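Aerobactin synthase IucC (Klebsiella pneumoniae, PDB 6CN7) probably catalyses the ATP-dependent attachment of a second N-acetyl-N-hydroxylysine to the citryl intermediate, completing the siderophore aerobactin. Local coordinates at residues Phe250-Thr262 / Asn265-Leu278. The protein carries 5 engineered substitutions. Residues are numbered along the deposited sequence; the frame is centred on the assembly and turned at random.
Sequences FGDLWLAQQSLRT and NASRQGGLDIKLPL
W254 faces N265, and T262 faces K275, as antiparallel non-hydrogen-bonded pairs where strands 252-256, 262-265 and 272-275 run up and down as a beta meander in the larger antiparallel sheet of the IucA/IucC family region. A type I turn, Q257 to L260, joins the first two strands. Just past the end of strand 262-265, A266 N donates to L253 O (3.0 Å) and S267 OG accepts from L253 N. The W254 six-membered ring is gripped from both faces: I274 CG2 sits 3.7 Å from its centroid, N265 CB 4.0 Å on the opposite side, both CH-pi contacts. The N265 backbone sets CB there; chi1 of -168° swings the amide away from its own N, and ND2 meets D252 OD2 nearly straight, on the anti side. R268 NE forms a salt bridge to that oxygen from its syn side (2.7 Å); R268 NH2 goes on to A193 O. N265 OD1 accepts from S267 N, an Asx turn, and from R268 N, completing an Asx motif; with both ends engaged, the amide's rotation is fixed. At the far end L276 N bonds R261 O, and the R261 chain, bent at chi3 (59°), returns NE to L276 O at 2.9 Å. K275 CE lies over the centre of the R261 guanidinium, 3.7 Å above its plane.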
ATOM      1  N   PHE A 250     -16.444 -10.606  -1.154  1.00 62.96           N
ATOM      2  CA  PHE A 250     -17.471 -11.613  -1.375  1.00 60.18           C
ATOM      3  C   PHE A 250     -17.359 -12.141  -2.797  1.00 55.00           C
ATOM      4  O   PHE A 250     -16.848 -11.466  -3.693  1.00 52.65           O
ATOM      5  CB  PHE A 250     -18.889 -11.059  -1.174  1.00 66.74           C
ATOM      6  CG  PHE A 250     -19.161 -10.540   0.206  1.00 71.58           C
ATOM      7  CD1 PHE A 250     -19.527 -11.401   1.228  1.00 75.36           C
ATOM      8  CD2 PHE A 250     -19.081  -9.185   0.477  1.00 72.84           C
ATOM      9  CE1 PHE A 250     -19.792 -10.920   2.497  1.00 77.16           C
ATOM     10  CE2 PHE A 250     -19.344  -8.699   1.741  1.00 74.37           C
ATOM     11  CZ  PHE A 250     -19.700  -9.567   2.753  1.00 75.99           C
ATOM     12  N   GLY A 251     -17.854 -13.356  -2.990  1.00 57.25           N
ATOM     13  CA  GLY A 251     -18.173 -13.848  -4.312  1.00 51.19           C
ATOM     14  C   GLY A 251     -17.077 -14.678  -4.946  1.00 52.27           C
ATOM     15  O   GLY A 251     -16.212 -15.262  -4.287  1.00 54.69           O
ATOM     16  N   ASP A 252     -17.122 -14.713  -6.274  1.00 51.81           N
ATOM     17  CA  ASP A 252     -16.277 -15.588  -7.067  1.00 56.79           C
ATOM     18  C   ASP A 252     -14.844 -15.067  -7.120  1.00 59.65           C
ATOM     19  O   ASP A 252     -14.541 -13.938  -6.727  1.00 57.30           O
ATOM     20  CB  ASP A 252     -16.836 -15.718  -8.484  1.00 61.92           C
ATOM     21  CG  ASP A 252     -18.166 -16.440  -8.517  1.00 66.12           C
ATOM     22  OD1 ASP A 252     -18.437 -17.226  -7.584  1.00 67.32           O
ATOM     23  OD2 ASP A 252     -18.942 -16.219  -9.470  1.00 65.03           O
ATOM     24  N   LEU A 253     -13.958 -15.920  -7.627  1.00 58.76           N
ATOM     25  CA  LEU A 253     -12.555 -15.586  -7.811  1.00 54.33           C
ATOM     26  C   LEU A 253     -12.335 -15.064  -9.223  1.00 49.28           C
ATOM     27  O   LEU A 253     -12.864 -15.617 -10.192  1.00 49.35           O
ATOM     28  CB  LEU A 253     -11.680 -16.815  -7.560  1.00 55.79           C
ATOM     29  CG  LEU A 253     -11.686 -17.379  -6.138  1.00 59.05           C
ATOM     30  CD1 LEU A 253     -10.906 -18.686  -6.076  1.00 55.73           C
ATOM     31  CD2 LEU A 253     -11.106 -16.370  -5.160  1.00 60.28           C
ATOM     32  N   TRP A 254     -11.548 -13.999  -9.336  1.00 50.54           N
ATOM     33  CA  TRP A 254     -11.340 -13.318 -10.605  1.00 49.71           C
ATOM     34  C   TRP A 254      -9.879 -13.413 -11.022  1.00 49.49           C
ATOM     35  O   TRP A 254      -8.981 -13.539 -10.186  1.00 47.41           O
ATOM     36  CB  TRP A 254     -11.767 -11.849 -10.514  1.00 51.48           C
ATOM     37  CG  TRP A 254     -13.248 -11.685 -10.352  1.00 51.56           C
ATOM     38  CD1 TRP A 254     -13.950 -11.702  -9.184  1.00 52.24           C
ATOM     39  CD2 TRP A 254     -14.211 -11.492 -11.395  1.00 49.71           C
ATOM     40  NE1 TRP A 254     -15.287 -11.526  -9.432  1.00 54.52           N
ATOM     41  CE2 TRP A 254     -15.474 -11.395 -10.783  1.00 51.58           C
ATOM     42  CE3 TRP A 254     -14.125 -11.390 -12.786  1.00 51.17           C
ATOM     43  CZ2 TRP A 254     -16.644 -11.201 -11.512  1.00 49.54           C
ATOM     44  CZ3 TRP A 254     -15.286 -11.199 -13.509  1.00 50.85           C
ATOM     45  CH2 TRP A 254     -16.530 -11.105 -12.870  1.00 50.40           C
ATOM     46  N   LEU A 255      -9.654 -13.333 -12.331  1.00 50.83           N
ATOM     47  CA  LEU A 255      -8.340 -13.513 -12.930  1.00 47.11           C
ATOM     48  C   LEU A 255      -8.057 -12.322 -13.833  1.00 45.64           C
ATOM     49  O   LEU A 255      -8.921 -11.917 -14.617  1.00 47.86           O
ATOM     50  CB  LEU A 255      -8.286 -14.822 -13.722  1.00 51.95           C
ATOM     51  CG  LEU A 255      -7.026 -15.140 -14.522  1.00 56.01           C
ATOM     52  CD1 LEU A 255      -5.871 -15.460 -13.593  1.00 60.08           C
ATOM     53  CD2 LEU A 255      -7.302 -16.297 -15.465  1.00 57.50           C
ATOM     54  N   ALA A 256      -6.854 -11.764 -13.723  1.00 42.73           N
ATOM     55  CA  ALA A 256      -6.507 -10.565 -14.472  1.00 43.10           C
ATOM     56  C   ALA A 256      -6.170 -10.901 -15.918  1.00 46.89           C
ATOM     57  O   ALA A 256      -5.554 -11.931 -16.207  1.00 49.36           O
ATOM     58  CB  ALA A 256      -5.323  -9.852 -13.818  1.00 43.98           C
ATOM     59  N   GLN A 257      -6.581 -10.020 -16.826  1.00 48.49           N
ATOM     60  CA  GLN A 257      -6.200 -10.110 -18.225  1.00 46.28           C
ATOM     61  C   GLN A 257      -4.942  -9.279 -18.469  1.00 42.43           C
ATOM     62  O   GLN A 257      -4.391  -8.653 -17.559  1.00 41.30           O
ATOM     63  CB  GLN A 257      -7.344  -9.639 -19.124  1.00 48.67           C
ATOM     64  CG  GLN A 257      -8.646 -10.410 -18.959  1.00 50.82           C
ATOM     65  CD  GLN A 257      -9.752  -9.871 -19.849  1.00 54.77           C
ATOM     66  OE1 GLN A 257      -9.521  -9.000 -20.688  1.00 59.10           O
ATOM     67  NE2 GLN A 257     -10.962 -10.385 -19.668  1.00 53.05           N
ATOM     68  N   GLN A 258      -4.482  -9.265 -19.720  1.00 43.67           N
ATOM     69  CA  GLN A 258      -3.324  -8.448 -20.071  1.00 46.24           C
ATOM     70  C   GLN A 258      -3.562  -6.978 -19.753  1.00 47.25           C
ATOM     71  O   GLN A 258      -2.626  -6.269 -19.367  1.00 48.40           O
ATOM     72  CB  GLN A 258      -2.989  -8.625 -21.552  1.00 47.50           C
ATOM     73  CG  GLN A 258      -2.384  -9.981 -21.901  1.00 48.91           C
ATOM     74  CD  GLN A 258      -0.985 -10.164 -21.343  1.00 51.43           C
ATOM     75  OE1 GLN A 258      -0.680 -11.183 -20.726  1.00 56.57           O
ATOM     76  NE2 GLN A 258      -0.120  -9.181 -21.571  1.00 48.75           N
ATOM     77  N   SER A 259      -4.799  -6.501 -19.907  1.00 44.42           N
ATOM     78  CA  SER A 259      -5.118  -5.110 -19.606  1.00 48.89           C
ATOM     79  C   SER A 259      -5.108  -4.815 -18.113  1.00 52.74           C
ATOM     80  O   SER A 259      -5.158  -3.640 -17.734  1.00 56.18           O
ATOM     81  CB  SER A 259      -6.486  -4.746 -20.188  1.00 53.43           C
ATOM     82  OG  SER A 259      -7.526  -5.450 -19.529  1.00 58.95           O
ATOM     83  N   LEU A 260      -5.076  -5.843 -17.265  1.00 52.50           N
ATOM     84  CA  LEU A 260      -4.887  -5.685 -15.827  1.00 48.99           C
ATOM     85  C   LEU A 260      -6.132  -5.145 -15.125  1.00 46.83           C
ATOM     86  O   LEU A 260      -6.476  -5.608 -14.032  1.00 44.04           O
ATOM     87  CB  LEU A 260      -3.683  -4.777 -15.551  1.00 50.95           C
ATOM     88  CG  LEU A 260      -3.183  -4.720 -14.108  1.00 56.11           C
ATOM     89  CD1 LEU A 260      -2.783  -6.097 -13.598  1.00 56.93           C
ATOM     90  CD2 LEU A 260      -2.010  -3.760 -14.007  1.00 58.77           C
ATOM     91  N   ARG A 261      -6.811  -4.166 -15.728  1.00 46.84           N
ATOM     92  CA  ARG A 261      -8.035  -3.632 -15.142  1.00 43.83           C
ATOM     93  C   ARG A 261      -9.257  -4.483 -15.458  1.00 44.83           C
ATOM     94  O   ARG A 261     -10.238  -4.433 -14.708  1.00 45.63           O
ATOM     95  CB  ARG A 261      -8.282  -2.205 -15.629  1.00 49.09           C
ATOM     96  CG  ARG A 261      -7.362  -1.151 -15.023  1.00 54.82           C
ATOM     97  CD  ARG A 261      -7.721   0.230 -15.542  1.00 58.25           C
ATOM     98  NE  ARG A 261      -9.104   0.579 -15.228  1.00 66.02           N
ATOM     99  CZ  ARG A 261      -9.787   1.558 -15.813  1.00 69.13           C
ATOM    100  NH1 ARG A 261      -9.224   2.299 -16.759  1.00 70.31           N
ATOM    101  NH2 ARG A 261     -11.043   1.795 -15.453  1.00 67.32           N
ATOM    102  N   THR A 262      -9.225  -5.252 -16.540  1.00 44.65           N
ATOM    103  CA  THR A 262     -10.339  -6.107 -16.927  1.00 49.08           C
ATOM    104  C   THR A 262     -10.073  -7.525 -16.438  1.00 48.49           C
ATOM    105  O   THR A 262      -9.007  -8.088 -16.705  1.00 47.68           O
ATOM    106  CB  THR A 262     -10.542  -6.091 -18.444  1.00 51.49           C
ATOM    107  OG1 THR A 262     -10.698  -4.739 -18.890  1.00 52.48           O
ATOM    108  CG2 THR A 262     -11.781  -6.890 -18.829  1.00 50.68           C
ATOM    109  N   ASN A 265     -13.831 -14.085 -14.906  1.00 52.67           N
ATOM    110  CA  ASN A 265     -14.330 -14.895 -13.802  1.00 53.68           C
ATOM    111  C   ASN A 265     -13.783 -16.311 -13.935  1.00 55.58           C
ATOM    112  O   ASN A 265     -14.060 -16.999 -14.924  1.00 55.78           O
ATOM    113  CB  ASN A 265     -15.857 -14.902 -13.791  1.00 54.38           C
ATOM    114  CG  ASN A 265     -16.429 -15.480 -12.511  1.00 57.63           C
ATOM    115  OD1 ASN A 265     -15.892 -16.436 -11.952  1.00 60.04           O
ATOM    116  ND2 ASN A 265     -17.519 -14.895 -12.035  1.00 56.97           N
ATOM    117  N   ALA A 266     -13.008 -16.747 -12.941  1.00 55.57           N
ATOM    118  CA  ALA A 266     -12.405 -18.072 -12.965  1.00 58.08           C
ATOM    119  C   ALA A 266     -13.246 -19.126 -12.261  1.00 63.54           C
ATOM    120  O   ALA A 266     -13.031 -20.322 -12.490  1.00 69.95           O
ATOM    121  CB  ALA A 266     -11.014 -18.030 -12.325  1.00 53.46           C
ATOM    122  N   SER A 267     -14.194 -18.718 -11.417  1.00 64.31           N
ATOM    123  CA  SER A 267     -15.025 -19.678 -10.698  1.00 66.20           C
ATOM    124  C   SER A 267     -16.195 -20.157 -11.548  1.00 68.18           C
ATOM    125  O   SER A 267     -16.520 -21.350 -11.543  1.00 70.32           O
ATOM    126  CB  SER A 267     -15.542 -19.056  -9.400  1.00 65.41           C
ATOM    127  OG  SER A 267     -14.481 -18.636  -8.563  1.00 65.62           O
ATOM    128  N   ARG A 268     -16.839 -19.249 -12.280  1.00 66.43           N
ATOM    129  CA  ARG A 268     -18.036 -19.573 -13.048  1.00 66.43           C
ATOM    130  C   ARG A 268     -17.996 -18.809 -14.363  1.00 69.71           C
ATOM    131  O   ARG A 268     -17.977 -17.575 -14.364  1.00 70.67           O
ATOM    132  CB  ARG A 268     -19.300 -19.224 -12.256  1.00 66.53           C
ATOM    133  CG  ARG A 268     -19.370 -19.875 -10.877  1.00 66.33           C
ATOM    134  CD  ARG A 268     -20.668 -19.514 -10.176  1.00 68.34           C
ATOM    135  NE  ARG A 268     -20.848 -18.068 -10.080  1.00 71.75           N
ATOM    136  CZ  ARG A 268     -22.023 -17.452 -10.047  1.00 74.79           C
ATOM    137  NH1 ARG A 268     -23.156 -18.148 -10.112  1.00 78.56           N
ATOM    138  NH2 ARG A 268     -22.072 -16.128  -9.958  1.00 73.08           N
ATOM    139  N   GLN A 269     -17.982 -19.539 -15.477  1.00 73.97           N
ATOM    140  CA  GLN A 269     -17.842 -18.939 -16.805  1.00 76.29           C
ATOM    141  C   GLN A 269     -19.196 -18.373 -17.222  1.00 82.02           C
ATOM    142  O   GLN A 269     -20.040 -19.069 -17.788  1.00 83.11           O
ATOM    143  CB  GLN A 269     -17.328 -19.966 -17.805  1.00 75.61           C
ATOM    144  N   GLY A 270     -19.404 -17.080 -16.957  1.00 83.43           N
ATOM    145  CA  GLY A 270     -20.730 -16.492 -17.063  1.00 81.16           C
ATOM    146  C   GLY A 270     -20.993 -15.547 -18.220  1.00 79.46           C
ATOM    147  O   GLY A 270     -22.127 -15.090 -18.388  1.00 82.45           O
ATOM    148  N   GLY A 271     -19.980 -15.231 -19.020  1.00 76.82           N
ATOM    149  CA  GLY A 271     -20.174 -14.411 -20.196  1.00 71.68           C
ATOM    150  C   GLY A 271     -19.964 -12.921 -19.998  1.00 67.04           C
ATOM    151  O   GLY A 271     -20.027 -12.170 -20.984  1.00 58.86           O
ATOM    152  N   LEU A 272     -19.727 -12.464 -18.769  1.00 66.96           N
ATOM    153  CA  LEU A 272     -19.446 -11.059 -18.495  1.00 61.90           C
ATOM    154  C   LEU A 272     -18.090 -10.948 -17.813  1.00 57.86           C
ATOM    155  O   LEU A 272     -17.862 -11.573 -16.771  1.00 57.23           O
ATOM    156  CB  LEU A 272     -20.529 -10.435 -17.611  1.00 61.64           C
ATOM    157  CG  LEU A 272     -21.911 -10.201 -18.229  1.00 64.54           C
ATOM    158  CD1 LEU A 272     -22.871  -9.656 -17.179  1.00 65.97           C
ATOM    159  CD2 LEU A 272     -21.830  -9.253 -19.417  1.00 61.81           C
ATOM    160  N   ASP A 273     -17.200 -10.158 -18.400  1.00 52.25           N
ATOM    161  CA  ASP A 273     -15.997  -9.725 -17.708  1.00 51.85           C
ATOM    162  C   ASP A 273     -16.285  -8.428 -16.962  1.00 52.34           C
ATOM    163  O   ASP A 273     -17.266  -7.732 -17.232  1.00 55.94           O
ATOM    164  CB  ASP A 273     -14.839  -9.520 -18.685  1.00 48.85           C
ATOM    165  CG  ASP A 273     -14.410 -10.807 -19.362  1.00 53.07           C
ATOM    166  OD1 ASP A 273     -14.655 -11.890 -18.792  1.00 58.49           O
ATOM    167  OD2 ASP A 273     -13.821 -10.736 -20.463  1.00 58.06           O
ATOM    168  N   ILE A 274     -15.416  -8.107 -16.011  1.00 52.71           N
ATOM    169  CA  ILE A 274     -15.553  -6.902 -15.206  1.00 52.25           C
ATOM    170  C   ILE A 274     -14.291  -6.072 -15.364  1.00 51.14           C
ATOM    171  O   ILE A 274     -13.182  -6.613 -15.428  1.00 51.46           O
ATOM    172  CB  ILE A 274     -15.815  -7.226 -13.721  1.00 54.73           C
ATOM    173  CG1 ILE A 274     -16.235  -5.957 -12.977  1.00 56.88           C
ATOM    174  CG2 ILE A 274     -14.577  -7.853 -13.073  1.00 54.85           C
ATOM    175  CD1 ILE A 274     -16.772  -6.205 -11.583  1.00 54.97           C
ATOM    176  N   LYS A 275     -14.465  -4.756 -15.435  1.00 52.15           N
ATOM    177  CA  LYS A 275     -13.356  -3.815 -15.541  1.00 50.93           C
ATOM    178  C   LYS A 275     -13.463  -2.825 -14.393  1.00 50.64           C
ATOM    179  O   LYS A 275     -14.499  -2.172 -14.228  1.00 51.51           O
ATOM    180  CB  LYS A 275     -13.366  -3.091 -16.888  1.00 48.24           C
ATOM    181  CG  LYS A 275     -12.225  -2.107 -17.061  1.00 54.09           C
ATOM    182  CD  LYS A 275     -12.252  -1.447 -18.428  1.00 60.51           C
ATOM    183  CE  LYS A 275     -11.092  -0.479 -18.589  1.00 65.20           C
ATOM    184  NZ  LYS A 275     -11.072   0.155 -19.933  1.00 69.63           N
ATOM    185  N   LEU A 276     -12.395  -2.712 -13.608  1.00 44.43           N
ATOM    186  CA  LEU A 276     -12.416  -1.923 -12.390  1.00 41.88           C
ATOM    187  C   LEU A 276     -11.311  -0.873 -12.419  1.00 42.23           C
ATOM    188  O   LEU A 276     -10.304  -1.052 -13.111  1.00 45.58           O
ATOM    189  CB  LEU A 276     -12.242  -2.823 -11.160  1.00 42.95           C
ATOM    190  CG  LEU A 276     -13.369  -3.843 -10.972  1.00 48.61           C
ATOM    191  CD1 LEU A 276     -12.976  -4.949 -10.002  1.00 50.27           C
ATOM    192  CD2 LEU A 276     -14.636  -3.148 -10.497  1.00 51.91           C
ATOM    193  N   PRO A 277     -11.464   0.232 -11.689  1.00 43.18           N
ATOM    194  CA  PRO A 277     -10.406   1.251 -11.681  1.00 45.22           C
ATOM    195  C   PRO A 277      -9.163   0.787 -10.934  1.00 48.18           C
ATOM    196  O   PRO A 277      -9.245   0.149  -9.881  1.00 46.87           O
ATOM    197  CB  PRO A 277     -11.061   2.444 -10.974  1.00 47.65           C
ATOM    198  CG  PRO A 277     -12.526   2.173 -10.999  1.00 48.29           C
ATOM    199  CD  PRO A 277     -12.671   0.692 -10.981  1.00 47.06           C
ATOM    200  N   LEU A 278      -8.003   1.120 -11.498  1.00 47.41           N
ATOM    201  CA  LEU A 278      -6.713   0.954 -10.834  1.00 41.85           C
ATOM    202  C   LEU A 278      -5.980   2.284 -10.968  1.00 43.93           C
ATOM    203  O   LEU A 278      -5.469   2.613 -12.043  1.00 45.01           O
ATOM    204  CB  LEU A 278      -5.907  -0.193 -11.441  1.00 40.26           C
ATOM    205  CG  LEU A 278      -6.392  -1.623 -11.173  1.00 46.86           C
ATOM    206  CD1 LEU A 278      -5.548  -2.627 -11.950  1.00 46.47           C
ATOM    207  CD2 LEU A 278      -6.356  -1.945  -9.687  1.00 47.73           C
TER